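Side-chain contacts in GTPase subunit of restriction endonuclease (Thermococcus gammatolerans, PDB 6P0F), which probably recognises modified DNA through its N-terminal YTH-like domain, as part of a GTP-dependent McrBC-type restriction endonuclease: residues G35-D40 with V108-D113; L72-K77 with S143-N148. All coordinates share one frame; numbering follows the deposited sequence.

Contact 1 of 2, residues G35-D40 with V108-D113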
ATOM      1  N   GLY A  35     -22.557  -4.300  -1.243  1.00 24.34           N
ATOM      2  CA  GLY A  35     -23.145  -5.090  -0.190  1.00 27.37           C
ATOM      3  C   GLY A  35     -22.284  -5.204   1.036  1.00 27.96           C
ATOM      4  O   GLY A  35     -22.785  -5.601   2.089  1.00 31.78           O
ATOM      5  N   GLN A  36     -21.003  -4.868   0.928  1.00 23.70           N
ATOM      6  CA  GLN A  36     -20.069  -4.945   2.034  1.00 21.99           C
ATOM      7  C   GLN A  36     -19.402  -3.626   2.356  1.00 27.48           C
ATOM      8  O   GLN A  36     -19.212  -3.302   3.533  1.00 34.70           O
ATOM      9  CB  GLN A  36     -18.985  -5.987   1.729  1.00 23.32           C
ATOM     10  CG  GLN A  36     -19.522  -7.384   1.524  1.00 22.08           C
ATOM     11  CD  GLN A  36     -20.056  -7.992   2.803  1.00 23.52           C
ATOM     12  OE1 GLN A  36     -19.586  -7.696   3.903  1.00 25.64           O
ATOM     13  NE2 GLN A  36     -21.046  -8.848   2.660  1.00 24.59           N
ATOM     14  N   ILE A  37     -18.986  -2.885   1.332  1.00 26.35           N
ATOM     15  CA  ILE A  37     -18.419  -1.551   1.474  1.00 24.02           C
ATOM     16  C   ILE A  37     -19.523  -0.555   1.134  1.00 22.19           C
ATOM     17  O   ILE A  37     -20.241  -0.737   0.151  1.00 21.94           O
ATOM     18  CB  ILE A  37     -17.194  -1.367   0.552  1.00 21.77           C
ATOM     19  CG1 ILE A  37     -16.102  -2.388   0.873  1.00 22.62           C
ATOM     20  CG2 ILE A  37     -16.719   0.048   0.626  1.00 22.48           C
ATOM     21  CD1 ILE A  37     -15.474  -2.220   2.259  1.00 26.05           C
ATOM     22  N   GLY A  38     -19.682   0.475   1.957  1.00 25.10           N
ATOM     23  CA  GLY A  38     -20.745   1.433   1.762  1.00 27.99           C
ATOM     24  C   GLY A  38     -20.670   2.147   0.425  1.00 28.43           C
ATOM     25  O   GLY A  38     -19.588   2.455  -0.075  1.00 23.24           O
ATOM     26  N   PRO A  39     -21.827   2.470  -0.154  1.00 26.15           N
ATOM     27  CA  PRO A  39     -21.821   3.088  -1.491  1.00 24.68           C
ATOM     28  C   PRO A  39     -21.139   4.447  -1.499  1.00 25.36           C
ATOM     29  O   PRO A  39     -20.611   4.884  -2.524  1.00 25.05           O
ATOM     30  CB  PRO A  39     -23.317   3.186  -1.834  1.00 28.78           C
ATOM     31  CG  PRO A  39     -23.997   3.171  -0.495  1.00 27.22           C
ATOM     32  CD  PRO A  39     -23.199   2.236   0.338  1.00 28.21           C
ATOM     33  N   ASP A  40     -21.096   5.135  -0.367  1.00 25.25           N
ATOM     34  CA  ASP A  40     -20.380   6.406  -0.317  1.00 28.11           C
ATOM     35  C   ASP A  40     -18.900   6.211  -0.635  1.00 27.05           C
ATOM     36  O   ASP A  40     -18.291   6.977  -1.387  1.00 26.48           O
ATOM     37  CB  ASP A  40     -20.552   7.008   1.084  1.00 30.36           C
ATOM     38  CG  ASP A  40     -19.982   6.059   2.159  1.00 42.65           C
ATOM     39  OD1 ASP A  40     -20.297   4.868   2.066  1.00 49.49           O
ATOM     40  OD2 ASP A  40     -19.076   6.480   2.856  1.00 55.28           O
ATOM     41  N   VAL A 108     -15.438  -9.523   8.835  1.00 32.08           N
ATOM     42  CA  VAL A 108     -14.310  -9.704   7.923  1.00 26.78           C
ATOM     43  C   VAL A 108     -14.493 -10.831   6.921  1.00 25.43           C
ATOM     44  O   VAL A 108     -13.644 -11.000   6.032  1.00 26.59           O
ATOM     45  CB  VAL A 108     -13.018  -9.960   8.728  1.00 26.91           C
ATOM     46  CG1 VAL A 108     -12.655  -8.738   9.542  1.00 30.53           C
ATOM     47  CG2 VAL A 108     -13.160 -11.188   9.668  1.00 29.88           C
ATOM     48  N   SER A 109     -15.576 -11.608   6.995  1.00 26.49           N
ATOM     49  CA  SER A 109     -15.627 -12.807   6.175  1.00 22.83           C
ATOM     50  C   SER A 109     -15.487 -12.497   4.677  1.00 22.27           C
ATOM     51  O   SER A 109     -14.900 -13.293   3.932  1.00 24.11           O
ATOM     52  CB  SER A 109     -16.932 -13.569   6.413  1.00 30.55           C
ATOM     53  OG  SER A 109     -17.023 -14.620   5.479  1.00 41.98           O
ATOM     54  N   PHE A 110     -16.077 -11.389   4.212  1.00 24.53           N
ATOM     55  CA  PHE A 110     -16.035 -11.103   2.776  1.00 21.85           C
ATOM     56  C   PHE A 110     -14.600 -10.901   2.279  1.00 24.33           C
ATOM     57  O   PHE A 110     -14.331 -11.103   1.089  1.00 24.71           O
ATOM     58  CB  PHE A 110     -16.903  -9.874   2.410  1.00 22.37           C
ATOM     59  CG  PHE A 110     -16.253  -8.537   2.661  1.00 22.95           C
ATOM     60  CD1 PHE A 110     -16.166  -8.014   3.948  1.00 27.48           C
ATOM     61  CD2 PHE A 110     -15.763  -7.787   1.614  1.00 23.84           C
ATOM     62  CE1 PHE A 110     -15.571  -6.779   4.178  1.00 27.88           C
ATOM     63  CE2 PHE A 110     -15.181  -6.546   1.832  1.00 25.77           C
ATOM     64  CZ  PHE A 110     -15.084  -6.039   3.111  1.00 25.46           C
ATOM     65  N   LEU A 111     -13.679 -10.523   3.156  1.00 22.57           N
ATOM     66  CA  LEU A 111     -12.301 -10.285   2.725  1.00 19.44           C
ATOM     67  C   LEU A 111     -11.657 -11.562   2.213  1.00 24.42           C
ATOM     68  O   LEU A 111     -10.719 -11.495   1.417  1.00 24.87           O
ATOM     69  CB  LEU A 111     -11.468  -9.680   3.868  1.00 22.03           C
ATOM     70  CG  LEU A 111     -11.925  -8.284   4.290  1.00 23.51           C
ATOM     71  CD1 LEU A 111     -11.212  -7.829   5.549  1.00 28.86           C
ATOM     72  CD2 LEU A 111     -11.734  -7.288   3.155  1.00 25.09           C
ATOM     73  N   ASN A 112     -12.158 -12.737   2.633  1.00 25.35           N
ATOM     74  CA  ASN A 112     -11.616 -13.990   2.131  1.00 26.68           C
ATOM     75  C   ASN A 112     -12.019 -14.252   0.692  1.00 26.89           C
ATOM     76  O   ASN A 112     -11.448 -15.156   0.076  1.00 32.70           O
ATOM     77  CB  ASN A 112     -12.073 -15.164   3.017  1.00 27.25           C
ATOM     78  CG  ASN A 112     -11.559 -15.057   4.440  1.00 34.55           C
ATOM     79  OD1 ASN A 112     -10.376 -14.787   4.684  1.00 33.15           O
ATOM     80  ND2 ASN A 112     -12.455 -15.264   5.393  1.00 40.45           N
ATOM     81  N   ASP A 113     -12.986 -13.495   0.158  1.00 24.80           N
ATOM     82  CA  ASP A 113     -13.307 -13.534  -1.271  1.00 27.86           C
ATOM     83  C   ASP A 113     -12.081 -13.183  -2.116  1.00 34.68           C
ATOM     84  O   ASP A 113     -11.950 -13.648  -3.254  1.00 37.04           O
ATOM     85  CB  ASP A 113     -14.413 -12.522  -1.649  1.00 34.50           C
ATOM     86  CG  ASP A 113     -15.804 -12.817  -1.054  1.00 49.19           C
ATOM     87  OD1 ASP A 113     -16.016 -13.866  -0.400  1.00 39.23           O
ATOM     88  OD2 ASP A 113     -16.705 -11.949  -1.269  1.00 43.38           O
TER
HETATM   89  O   HOH W   1     -18.487 -10.004   5.472  1.00 29.55           O

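Contact 2 of 2, residues L72-K77 with S143-N148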
ATOM      1  N   LEU A  72       4.358   4.056  -0.553  1.00 18.03           N
ATOM      2  CA  LEU A  72       5.304   3.403  -1.452  1.00 17.01           C
ATOM      3  C   LEU A  72       5.220   1.911  -1.151  1.00 19.32           C
ATOM      4  O   LEU A  72       5.544   1.487  -0.040  1.00 19.65           O
ATOM      5  CB  LEU A  72       6.732   3.892  -1.229  1.00 18.74           C
ATOM      6  CG  LEU A  72       6.986   5.310  -1.748  1.00 17.52           C
ATOM      7  CD1 LEU A  72       8.231   5.839  -1.043  1.00 20.20           C
ATOM      8  CD2 LEU A  72       7.120   5.376  -3.247  1.00 19.14           C
ATOM      9  N   PHE A  73       4.720   1.133  -2.098  1.00 16.23           N
ATOM     10  CA  PHE A  73       4.756  -0.324  -1.994  1.00 16.79           C
ATOM     11  C   PHE A  73       6.086  -0.776  -2.581  1.00 15.40           C
ATOM     12  O   PHE A  73       6.335  -0.617  -3.781  1.00 18.41           O
ATOM     13  CB  PHE A  73       3.594  -0.959  -2.752  1.00 18.29           C
ATOM     14  CG  PHE A  73       2.264  -0.768  -2.126  1.00 16.52           C
ATOM     15  CD1 PHE A  73       1.840  -1.527  -1.056  1.00 19.51           C
ATOM     16  CD2 PHE A  73       1.396   0.174  -2.657  1.00 20.62           C
ATOM     17  CE1 PHE A  73       0.576  -1.347  -0.518  1.00 20.42           C
ATOM     18  CE2 PHE A  73       0.117   0.354  -2.117  1.00 20.20           C
ATOM     19  CZ  PHE A  73      -0.284  -0.404  -1.061  1.00 19.38           C
ATOM     20  N   TYR A  74       6.959  -1.324  -1.738  1.00 18.28           N
ATOM     21  CA  TYR A  74       8.181  -1.965  -2.182  1.00 17.27           C
ATOM     22  C   TYR A  74       7.869  -3.429  -2.469  1.00 17.14           C
ATOM     23  O   TYR A  74       7.250  -4.079  -1.640  1.00 18.76           O
ATOM     24  CB  TYR A  74       9.230  -1.884  -1.072  1.00 17.17           C
ATOM     25  CG  TYR A  74       9.948  -0.579  -0.852  1.00 17.59           C
ATOM     26  CD1 TYR A  74       9.507   0.609  -1.416  1.00 18.47           C
ATOM     27  CD2 TYR A  74      11.084  -0.550  -0.062  1.00 18.06           C
ATOM     28  CE1 TYR A  74      10.188   1.798  -1.197  1.00 19.21           C
ATOM     29  CE2 TYR A  74      11.780   0.634   0.160  1.00 20.08           C
ATOM     30  CZ  TYR A  74      11.318   1.798  -0.394  1.00 19.20           C
ATOM     31  OH  TYR A  74      12.015   2.971  -0.181  1.00 20.15           O
ATOM     32  N   VAL A  75       8.292  -3.939  -3.624  1.00 18.56           N
ATOM     33  CA  VAL A  75       7.985  -5.314  -4.020  1.00 21.40           C
ATOM     34  C   VAL A  75       9.296  -6.030  -4.319  1.00 19.70           C
ATOM     35  O   VAL A  75      10.054  -5.609  -5.201  1.00 21.22           O
ATOM     36  CB  VAL A  75       7.044  -5.350  -5.231  1.00 22.54           C
ATOM     37  CG1 VAL A  75       6.725  -6.803  -5.609  1.00 23.67           C
ATOM     38  CG2 VAL A  75       5.767  -4.551  -4.943  1.00 22.06           C
ATOM     39  N   GLY A  76       9.550  -7.132  -3.624  1.00 20.78           N
ATOM     40  CA  GLY A  76      10.801  -7.839  -3.816  1.00 21.64           C
ATOM     41  C   GLY A  76      10.860  -9.046  -2.900  1.00 18.80           C
ATOM     42  O   GLY A  76       9.945  -9.294  -2.118  1.00 20.70           O
ATOM     43  N   LYS A  77      11.989  -9.750  -2.976  1.00 21.95           N
ATOM     44  CA  LYS A  77      12.211 -10.989  -2.222  1.00 23.69           C
ATOM     45  C   LYS A  77      12.742 -10.641  -0.834  1.00 20.62           C
ATOM     46  O   LYS A  77      13.866 -10.137  -0.687  1.00 20.91           O
ATOM     47  CB  LYS A  77      13.168 -11.879  -3.009  1.00 25.29           C
ATOM     48  CG  LYS A  77      13.731 -13.064  -2.267  1.00 36.80           C
ATOM     49  CD  LYS A  77      12.667 -14.081  -1.962  1.00 39.00           C
ATOM     50  CE  LYS A  77      13.344 -15.357  -1.440  1.00 45.37           C
ATOM     51  NZ  LYS A  77      13.308 -16.478  -2.439  1.00 62.88           N
ATOM     52  N   SER A 143      17.913   5.052  -1.837  1.00 20.45           N
ATOM     53  CA  SER A 143      19.040   5.981  -1.911  1.00 22.24           C
ATOM     54  C   SER A 143      18.561   7.420  -1.872  1.00 23.58           C
ATOM     55  O   SER A 143      19.081   8.240  -1.101  1.00 24.88           O
ATOM     56  CB  SER A 143      19.843   5.689  -3.172  1.00 25.09           C
ATOM     57  OG  SER A 143      20.480   4.422  -3.020  1.00 31.71           O
ATOM     58  N   LYS A 144      17.536   7.744  -2.665  1.00 23.49           N
ATOM     59  CA  LYS A 144      17.018   9.105  -2.653  1.00 24.64           C
ATOM     60  C   LYS A 144      16.480   9.475  -1.273  1.00 27.57           C
ATOM     61  O   LYS A 144      16.596  10.631  -0.844  1.00 28.35           O
ATOM     62  CB  LYS A 144      15.936   9.265  -3.725  1.00 25.10           C
ATOM     63  CG  LYS A 144      15.659  10.706  -4.090  1.00 43.69           C
ATOM     64  CD  LYS A 144      16.918  11.444  -4.583  1.00 45.93           C
ATOM     65  CE  LYS A 144      16.583  12.692  -5.401  1.00 57.40           C
ATOM     66  NZ  LYS A 144      17.758  13.166  -6.205  1.00 55.98           N
ATOM     67  N   LEU A 145      15.904   8.511  -0.557  1.00 21.43           N
ATOM     68  CA  LEU A 145      15.349   8.764   0.770  1.00 17.82           C
ATOM     69  C   LEU A 145      16.407   8.757   1.875  1.00 20.42           C
ATOM     70  O   LEU A 145      16.069   9.050   3.027  1.00 23.33           O
ATOM     71  CB  LEU A 145      14.293   7.716   1.130  1.00 21.67           C
ATOM     72  CG  LEU A 145      12.936   7.867   0.425  1.00 21.15           C
ATOM     73  CD1 LEU A 145      12.068   6.630   0.612  1.00 22.86           C
ATOM     74  CD2 LEU A 145      12.205   9.083   0.951  1.00 26.06           C
ATOM     75  N   GLY A 146      17.637   8.361   1.568  1.00 21.41           N
ATOM     76  CA  GLY A 146      18.680   8.270   2.577  1.00 22.08           C
ATOM     77  C   GLY A 146      18.679   6.994   3.375  1.00 20.84           C
ATOM     78  O   GLY A 146      19.291   6.944   4.449  1.00 22.25           O
ATOM     79  N   TYR A 147      17.970   5.968   2.920  1.00 19.48           N
ATOM     80  CA  TYR A 147      17.993   4.661   3.543  1.00 18.56           C
ATOM     81  C   TYR A 147      19.055   3.784   2.883  1.00 18.56           C
ATOM     82  O   TYR A 147      19.483   4.029   1.753  1.00 22.72           O
ATOM     83  CB  TYR A 147      16.618   3.986   3.414  1.00 21.14           C
ATOM     84  CG  TYR A 147      15.478   4.606   4.163  1.00 18.16           C
ATOM     85  CD1 TYR A 147      15.571   4.917   5.494  1.00 21.37           C
ATOM     86  CD2 TYR A 147      14.251   4.777   3.541  1.00 18.96           C
ATOM     87  CE1 TYR A 147      14.502   5.412   6.178  1.00 24.03           C
ATOM     88  CE2 TYR A 147      13.184   5.294   4.206  1.00 19.95           C
ATOM     89  CZ  TYR A 147      13.301   5.617   5.508  1.00 23.81           C
ATOM     90  OH  TYR A 147      12.215   6.108   6.170  1.00 26.13           O
ATOM     91  N   ASN A 148      19.474   2.738   3.597  1.00 23.13           N
ATOM     92  CA  ASN A 148      20.318   1.753   2.968  1.00 23.30           C
ATOM     93  C   ASN A 148      19.622   1.182   1.753  1.00 22.71           C
ATOM     94  O   ASN A 148      18.389   1.016   1.752  1.00 21.66           O
ATOM     95  CB  ASN A 148      20.668   0.635   3.945  1.00 25.44           C
ATOM     96  CG  ASN A 148      21.629   1.094   5.044  1.00 38.87           C
ATOM     97  OD1 ASN A 148      22.098   2.246   5.060  1.00 37.80           O
ATOM     98  ND2 ASN A 148      21.914   0.194   5.977  1.00 45.55           N
TER

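Contact 1 of 2, residues G35-D40 with V108-D113
In this YTH-like domain, two connecting segments meet beside strand 123-127 of the mixed sheet: the turn leading into helix 39-45 brings Gln36 and Ile37 against Phe110, which stands on a short 3-10 turn in the loop between strands 91-102 and 123-127. Gln36 covers the ring along its whole side chain. Its CB lies over the centre of the Phe110 ring, 3.7 Å from the centroid and 13° off the normal, a CH-pi contact. A bend at chi2 (-69°) turns the chain back over the root of the ring, with Gln36 CG 3.6 Å from Phe110 CG. Amide and ring planes are 25° apart, and Gln36 OE1 comes to 3.4 Å from Phe110 CD1. A water bridges the same pair, donating to Gln36 OE1 at 3.0 Å and accepting from Phe110 N at 3.1 Å, which probably helps to hold the amide in its orientation. Beyond the glutamine, Ile37 CD1 reaches Phe110 CZ at 3.9 Å, the two side chains crossing nearly at right angles. On the opposite ring face lies Leu111 CD2, offset toward the rim. With an alanine in place of Phe110, the Gln36 methylenes and Ile37 CD1 would probably lose their apolar partner, and a gap would open beside Leu111. Ile37 also packs on Leu124 and Phe126, and Leu111 on Leu124, so strand 123-127 underlies both segments, while Gly38 occupies the N-cap position of helix 39-45.

Contact 2 of 2, residues L72-K77 with S143-N148
Leu145, in the last turn of helix 138-145, meets Leu72 and Tyr74 on strand 70-76, a helix-on-sheet contact of the mixed sheet in this YTH-like domain. Leu72 and Tyr74 are two positions apart on the strand and so share the face turned to the helix, while Phe73 between them packs on the other face against Phe20 and Trp53. One methyl of Leu145 makes both contacts: its CD1 lies 4.3 Å from Leu72 CD1 and 3.7 Å from Tyr74 OH. The tyrosine holds CG anti to its carbonyl carbon (chi1 -77°), and its ring carries the hydroxyl out to the helix. That hydroxyl is hydrogen-bonded to Asn142 OD1, three residues before Leu145, so the phenol end has a polar and an apolar neighbour on the same helix. Val92 on the adjacent strand 91-102 touches both Leu72 and Tyr74, and Leu145 also touches Val166 of helix 160-174. Gly146 then ends the helix in a Schellman motif, its positive phi (83°) suited to glycine, and Gly146 N bonds back to Ser143 O at 3.0 Å.

Both contacts show how side chains join parts of the chain far apart in sequence without a direct hydrogen bond between the segments, yet they sit on opposite sides of the domain centre, with centres 31 Å apart. Contact 2 is the more interior: all three touching residues are buried, and it lays a helix end on a central strand. Contact 1 is more peripheral, joining two connecting segments, with an exposed glutamine over a buried aromatic ring. Its chemistry mixes a CH-pi contact with a water bridge, whereas contact 2 relies on methyl groups and a tyrosine hydroxyl bound outside the pair. Strand 91-102 links the two regions, pairing with both 70-76 and 123-127.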